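Local coordinates for protein carbonic anhydrase (Coccomyxa sp. PA, PDB 3UCJ) that probably catalyses the reversible hydration of carbon dioxide to hydrogencarbonate, as a zinc-dependent beta-class carbonic anhydrase, at residues Ala139-Leu144 with Val154-Glu159; Ile170-Trp175 with Ala214-His219. All coordinates share one frame; numbering follows the deposited sequence.

Contact 1: residues Ala139-Leu144 with Val154-Glu159; sequences AKLHGL and VELNVE
Leu156, on the long helix 146-167, points its side chain at the short helix 138-141 and divides its two methyl groups between Lys140 and Leu141, a compact example of one branched residue serving two neighbours. The apolar part is the meeting of the two leucines, which reach toward each other tip to tip, with Leu141 CG and Leu156 CD1 4.1 Å apart. Leu141 has its CG beside the backbone N (chi1 -70°), which swings the end of the chain closer to the long helix than the direction of its first bond would suggest.

The second methyl works against the aliphatic part of a lysine. Leu156 CD2 lies 3.8 Å from Lys140 CD, and the two chains cross obliquely; the lysine runs extended as far as CE and bends only at its last torsion (chi4 -84°). The opposite charges of Lys140 NZ and Glu159 OE1 are merely near, 6.7 Å apart. Glu159 OE2 accepts from Arg213 N.

A type II turn from Leu141 to Leu144, closed by Leu144 N to Leu141 O, leads toward helix 146-167. Gly143, at positive phi, and Leu144 also bond through their backbones to the second subunit, whose Phe222 packs on Leu141. The chemistry implies a small dispersion contact, buried at Leu141 and partly exposed at the lysine, between two successive helices at the subunit interface.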
loop_
_atom_site.group_PDB
_atom_site.type_symbol
_atom_site.label_atom_id
_atom_site.label_comp_id
_atom_site.label_asym_id
_atom_site.label_seq_id
_atom_site.Cartn_x
_atom_site.Cartn_y
_atom_site.Cartn_z
ATOM N N ALA A 139 21.280 -18.346 11.099
ATOM C CA ALA A 139 22.246 -18.754 12.122
ATOM C C ALA A 139 21.769 -18.649 13.555
ATOM O O ALA A 139 22.241 -19.413 14.420
ATOM C CB ALA A 139 23.582 -18.040 11.933
ATOM N N LYS A 140 20.805 -17.742 13.847
ATOM C CA LYS A 140 20.274 -17.645 15.200
ATOM C C LYS A 140 19.026 -18.510 15.402
ATOM O O LYS A 140 18.584 -18.700 16.559
ATOM C CB LYS A 140 19.931 -16.203 15.526
ATOM C CG LYS A 140 21.023 -15.257 15.330
ATOM C CD LYS A 140 20.480 -13.889 15.660
ATOM C CE LYS A 140 21.472 -12.819 15.337
ATOM N NZ LYS A 140 22.385 -12.705 16.485
ATOM N N LEU A 141 18.422 -18.989 14.316
ATOM C CA LEU A 141 17.148 -19.693 14.400
ATOM C C LEU A 141 17.233 -21.236 14.190
ATOM O O LEU A 141 16.424 -22.054 14.748
ATOM C CB LEU A 141 16.151 -19.074 13.357
ATOM C CG LEU A 141 15.726 -17.628 13.797
ATOM C CD1 LEU A 141 14.909 -17.072 12.666
ATOM C CD2 LEU A 141 14.798 -17.726 14.933
ATOM N N HIS A 142 18.132 -21.614 13.305
ATOM C CA HIS A 142 18.206 -23.042 12.912
ATOM C C HIS A 142 18.643 -23.904 14.060
ATOM O O HIS A 142 19.396 -23.451 14.935
ATOM C CB HIS A 142 19.078 -23.248 11.686
ATOM C CG HIS A 142 18.375 -22.911 10.422
ATOM N ND1 HIS A 142 19.002 -22.907 9.202
ATOM C CD2 HIS A 142 17.088 -22.548 10.185
ATOM C CE1 HIS A 142 18.133 -22.572 8.258
ATOM N NE2 HIS A 142 16.965 -22.347 8.833
ATOM N N GLY A 143 18.090 -25.117 14.115
ATOM C CA GLY A 143 18.403 -25.992 15.222
ATOM C C GLY A 143 17.792 -25.667 16.563
ATOM O O GLY A 143 18.106 -26.348 17.547
ATOM N N LEU A 144 16.950 -24.638 16.678
ATOM C CA LEU A 144 16.347 -24.348 17.976
ATOM C C LEU A 144 15.063 -25.166 18.062
ATOM O O LEU A 144 14.475 -25.488 17.031
ATOM C CB LEU A 144 16.037 -22.823 18.091
ATOM C CG LEU A 144 17.189 -21.826 18.243
ATOM C CD1 LEU A 144 16.591 -20.461 18.689
ATOM C CD2 LEU A 144 18.144 -22.214 19.297
ATOM N N VAL A 154 10.317 -13.555 17.689
ATOM C CA VAL A 154 9.699 -12.396 18.308
ATOM C C VAL A 154 10.728 -11.322 18.630
ATOM O O VAL A 154 10.577 -10.195 18.280
ATOM C CB VAL A 154 8.895 -12.799 19.556
ATOM C CG1 VAL A 154 8.513 -11.612 20.342
ATOM C CG2 VAL A 154 7.679 -13.546 19.159
ATOM N N GLU A 155 11.806 -11.716 19.269
ATOM C CA GLU A 155 12.859 -10.812 19.630
ATOM C C GLU A 155 13.571 -10.178 18.449
ATOM O O GLU A 155 13.854 -9.015 18.455
ATOM C CB GLU A 155 13.858 -11.515 20.540
ATOM C CG GLU A 155 13.288 -11.911 21.859
ATOM C CD GLU A 155 14.097 -12.969 22.592
ATOM O OE1 GLU A 155 13.590 -13.498 23.573
ATOM O OE2 GLU A 155 15.209 -13.269 22.169
ATOM N N LEU A 156 13.888 -10.972 17.453
ATOM C CA LEU A 156 14.571 -10.465 16.276
ATOM C C LEU A 156 13.659 -9.479 15.557
ATOM O O LEU A 156 14.159 -8.490 14.991
ATOM C CB LEU A 156 14.908 -11.610 15.303
ATOM C CG LEU A 156 16.153 -12.425 15.819
ATOM C CD1 LEU A 156 16.221 -13.754 15.014
ATOM C CD2 LEU A 156 17.417 -11.592 15.812
ATOM N N ASN A 157 12.377 -9.801 15.576
ATOM C CA ASN A 157 11.396 -8.932 14.907
ATOM C C ASN A 157 11.368 -7.566 15.636
ATOM O O ASN A 157 11.469 -6.475 14.986
ATOM C CB ASN A 157 10.037 -9.578 14.863
ATOM C CG ASN A 157 9.045 -8.735 14.004
ATOM O OD1 ASN A 157 9.376 -8.352 12.872
ATOM N ND2 ASN A 157 7.919 -8.403 14.589
ATOM N N VAL A 158 11.275 -7.590 16.965
ATOM C CA VAL A 158 11.405 -6.293 17.707
ATOM C C VAL A 158 12.645 -5.514 17.254
ATOM O O VAL A 158 12.585 -4.287 16.942
ATOM C CB VAL A 158 11.398 -6.485 19.264
ATOM C CG1 VAL A 158 11.649 -5.109 19.974
ATOM C CG2 VAL A 158 10.055 -7.071 19.703
ATOM N N GLU A 159 13.829 -6.158 17.290
ATOM C CA GLU A 159 15.014 -5.429 16.904
ATOM C C GLU A 159 14.924 -4.841 15.519
ATOM O O GLU A 159 15.396 -3.718 15.277
ATOM C CB GLU A 159 16.325 -6.293 17.022
ATOM C CG GLU A 159 17.510 -5.336 16.692
ATOM C CD GLU A 159 18.928 -5.853 16.981
ATOM O OE1 GLU A 159 19.050 -7.022 17.460
ATOM O OE2 GLU A 159 19.879 -5.090 16.647
#

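Contact 2: residues Ile170-Trp175 with Ala214-His219; sequences IVQAAW and ADLKQH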
loop_
_atom_site.group_PDB
_atom_site.type_symbol
_atom_site.label_atom_id
_atom_site.label_comp_id
_atom_site.label_asym_id
_atom_site.label_seq_id
_atom_site.Cartn_x
_atom_site.Cartn_y
_atom_site.Cartn_z
ATOM N N ILE A 170 10.771 9.924 8.830
ATOM C CA ILE A 170 10.133 10.761 9.821
ATOM C C ILE A 170 11.117 10.919 10.997
ATOM O O ILE A 170 11.360 12.038 11.430
ATOM C CB ILE A 170 8.824 10.119 10.391
ATOM C CG1 ILE A 170 7.703 9.909 9.286
ATOM C CG2 ILE A 170 8.326 10.918 11.630
ATOM C CD1 ILE A 170 7.575 10.978 8.302
ATOM N N VAL A 171 11.601 9.792 11.544
ATOM C CA VAL A 171 12.516 9.867 12.728
ATOM C C VAL A 171 13.849 10.518 12.371
ATOM O O VAL A 171 14.423 11.297 13.212
ATOM C CB VAL A 171 12.691 8.480 13.369
ATOM C CG1 VAL A 171 13.821 8.501 14.395
ATOM C CG2 VAL A 171 11.441 8.066 14.008
ATOM N N GLN A 172 14.333 10.208 11.166
ATOM C CA GLN A 172 15.605 10.681 10.689
ATOM C C GLN A 172 15.498 12.215 10.505
ATOM O O GLN A 172 16.421 12.952 10.916
ATOM C CB GLN A 172 16.042 10.054 9.403
ATOM C CG GLN A 172 16.702 8.655 9.604
ATOM C CD GLN A 172 18.041 8.796 10.369
ATOM O OE1 GLN A 172 18.869 9.680 10.033
ATOM N NE2 GLN A 172 18.244 7.957 11.383
ATOM N N ALA A 173 14.379 12.687 9.950
ATOM C CA ALA A 173 14.193 14.125 9.778
ATOM C C ALA A 173 14.119 14.824 11.158
ATOM O O ALA A 173 14.699 15.919 11.287
ATOM C CB ALA A 173 12.965 14.432 8.860
ATOM N N ALA A 174 13.488 14.216 12.161
ATOM C CA ALA A 174 13.270 14.784 13.455
ATOM C C ALA A 174 14.617 14.891 14.182
ATOM O O ALA A 174 14.962 15.970 14.759
ATOM C CB ALA A 174 12.357 13.972 14.263
ATOM N N TRP A 175 15.384 13.812 14.148
ATOM C CA TRP A 175 16.762 13.874 14.660
ATOM C C TRP A 175 17.593 14.961 13.938
ATOM O O TRP A 175 18.331 15.692 14.596
ATOM C CB TRP A 175 17.451 12.509 14.613
ATOM C CG TRP A 175 16.919 11.495 15.625
ATOM C CD1 TRP A 175 16.149 11.743 16.709
ATOM C CD2 TRP A 175 17.218 10.076 15.650
ATOM N NE1 TRP A 175 15.934 10.583 17.406
ATOM C CE2 TRP A 175 16.591 9.549 16.777
ATOM C CE3 TRP A 175 18.005 9.231 14.827
ATOM C CZ2 TRP A 175 16.648 8.186 17.099
ATOM C CZ3 TRP A 175 18.111 7.895 15.181
ATOM C CH2 TRP A 175 17.451 7.391 16.298
ATOM N N ALA A 214 22.437 -4.223 13.326
ATOM C CA ALA A 214 22.545 -3.623 12.005
ATOM C C ALA A 214 23.114 -2.186 12.073
ATOM O O ALA A 214 22.906 -1.490 13.049
ATOM C CB ALA A 214 21.179 -3.640 11.292
ATOM N N ASP A 215 23.816 -1.773 11.030
ATOM C CA ASP A 215 24.546 -0.514 10.990
ATOM C C ASP A 215 23.695 0.632 10.426
ATOM O O ASP A 215 23.598 0.832 9.181
ATOM C CB ASP A 215 25.820 -0.726 10.138
ATOM C CG ASP A 215 26.816 0.472 10.158
ATOM O OD1 ASP A 215 27.974 0.218 9.674
ATOM O OD2 ASP A 215 26.492 1.632 10.527
ATOM N N LEU A 216 23.086 1.377 11.335
ATOM C CA LEU A 216 22.229 2.503 10.937
ATOM C C LEU A 216 23.016 3.585 10.242
ATOM O O LEU A 216 22.542 4.225 9.286
ATOM C CB LEU A 216 21.435 3.062 12.128
ATOM C CG LEU A 216 20.346 4.143 11.893
ATOM C CD1 LEU A 216 19.280 3.647 10.782
ATOM C CD2 LEU A 216 19.644 4.582 13.179
ATOM N N LYS A 217 24.229 3.881 10.769
ATOM C CA LYS A 217 25.039 4.884 10.100
ATOM C C LYS A 217 25.341 4.581 8.602
ATOM O O LYS A 217 25.215 5.483 7.716
ATOM C CB LYS A 217 26.386 5.170 10.900
ATOM C CG LYS A 217 27.281 6.168 10.143
ATOM C CD LYS A 217 28.539 6.563 10.990
ATOM C CE LYS A 217 29.568 7.364 10.135
ATOM N NZ LYS A 217 30.805 7.590 11.031
ATOM N N GLN A 218 25.763 3.359 8.294
ATOM C CA GLN A 218 26.092 3.005 6.912
ATOM C C GLN A 218 24.764 3.052 6.089
ATOM O O GLN A 218 24.779 3.409 4.921
ATOM C CB GLN A 218 26.647 1.574 6.835
ATOM C CG GLN A 218 27.040 1.173 5.442
ATOM C CD GLN A 218 27.682 -0.176 5.420
ATOM O OE1 GLN A 218 28.886 -0.291 5.587
ATOM N NE2 GLN A 218 26.884 -1.208 5.285
ATOM N N HIS A 219 23.646 2.693 6.735
ATOM C CA HIS A 219 22.324 2.736 5.997
ATOM C C HIS A 219 22.004 4.154 5.583
ATOM O O HIS A 219 21.507 4.430 4.462
ATOM C CB HIS A 219 21.230 2.174 6.876
ATOM C CG HIS A 219 19.855 2.362 6.299
ATOM N ND1 HIS A 219 19.362 1.538 5.304
ATOM C CD2 HIS A 219 18.850 3.227 6.607
ATOM C CE1 HIS A 219 18.105 1.881 5.023
ATOM N NE2 HIS A 219 17.765 2.914 5.788
#
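Helix 216-220, near the C terminus, packs its first turn against helix 169-176, and the contact rests on one methyl group, Leu216 CD2. With CG anti to the backbone N (chi1 -173°), the leucine directs CD2 to Gln172 and Trp175, two residues spaced three apart on the other helix. Its CD2 lies 4.2 Å from Trp175 CZ3, at the edge of the indole and near the ring plane. The same methyl is 4.1 Å from Gln172 NE2, the two side chains approaching from opposite directions.

The polar atoms of both partners bond elsewhere: Gln172 NE2, which faces the methyl, donates to Cys166 O, and Trp175 NE1, on the far side of the indole, to Leu181 O. Val171 CG1, 3.8 Å above the plane of the Trp175 ring, sits over the centre of one indole face. Met205 of helix 205-211 touches Gln172, Trp175 and Leu216 alike.

The helix carrying Leu216 is capped at its start. Asp215 is the N-cap, and its OD2 accepts from Gln218 N at 2.9 Å, the donor lying well above the carboxylate plane (65°). Further along, His219 ND1 is hydrogen-bonded to Asp135 OD1 of the second subunit. Between the helices the contact is thus van der Waals in nature, apolar at the indole edge and amide to methyl at Gln172, whose bond to Cys166 O is consistent with a buried amide lying against a methyl.

How the contacts relate
From the N terminus, the chain reaches contact 1 first: it leaves helix 138-141, turns, and enters helix 146-167, so 139-144 meets 154-159 across a tight local connection. Contact 2 opens only after that loop has closed. Helix 169-176 follows helix 146-167 directly, and the chain then passes through strands 182-189 and 194-202 and helix 205-211 before 214-219 returns to it. The two loops are therefore in series, neither nesting nor crossing. Their centres lie 23 Å apart, yet Glu159 OE2 comes within 4.3 Å of Ala214 N. Contact 1 joins helix 138-141 to helix 146-167, contact 2 joins helix 169-176 to helix 216-220, and both touch the second subunit.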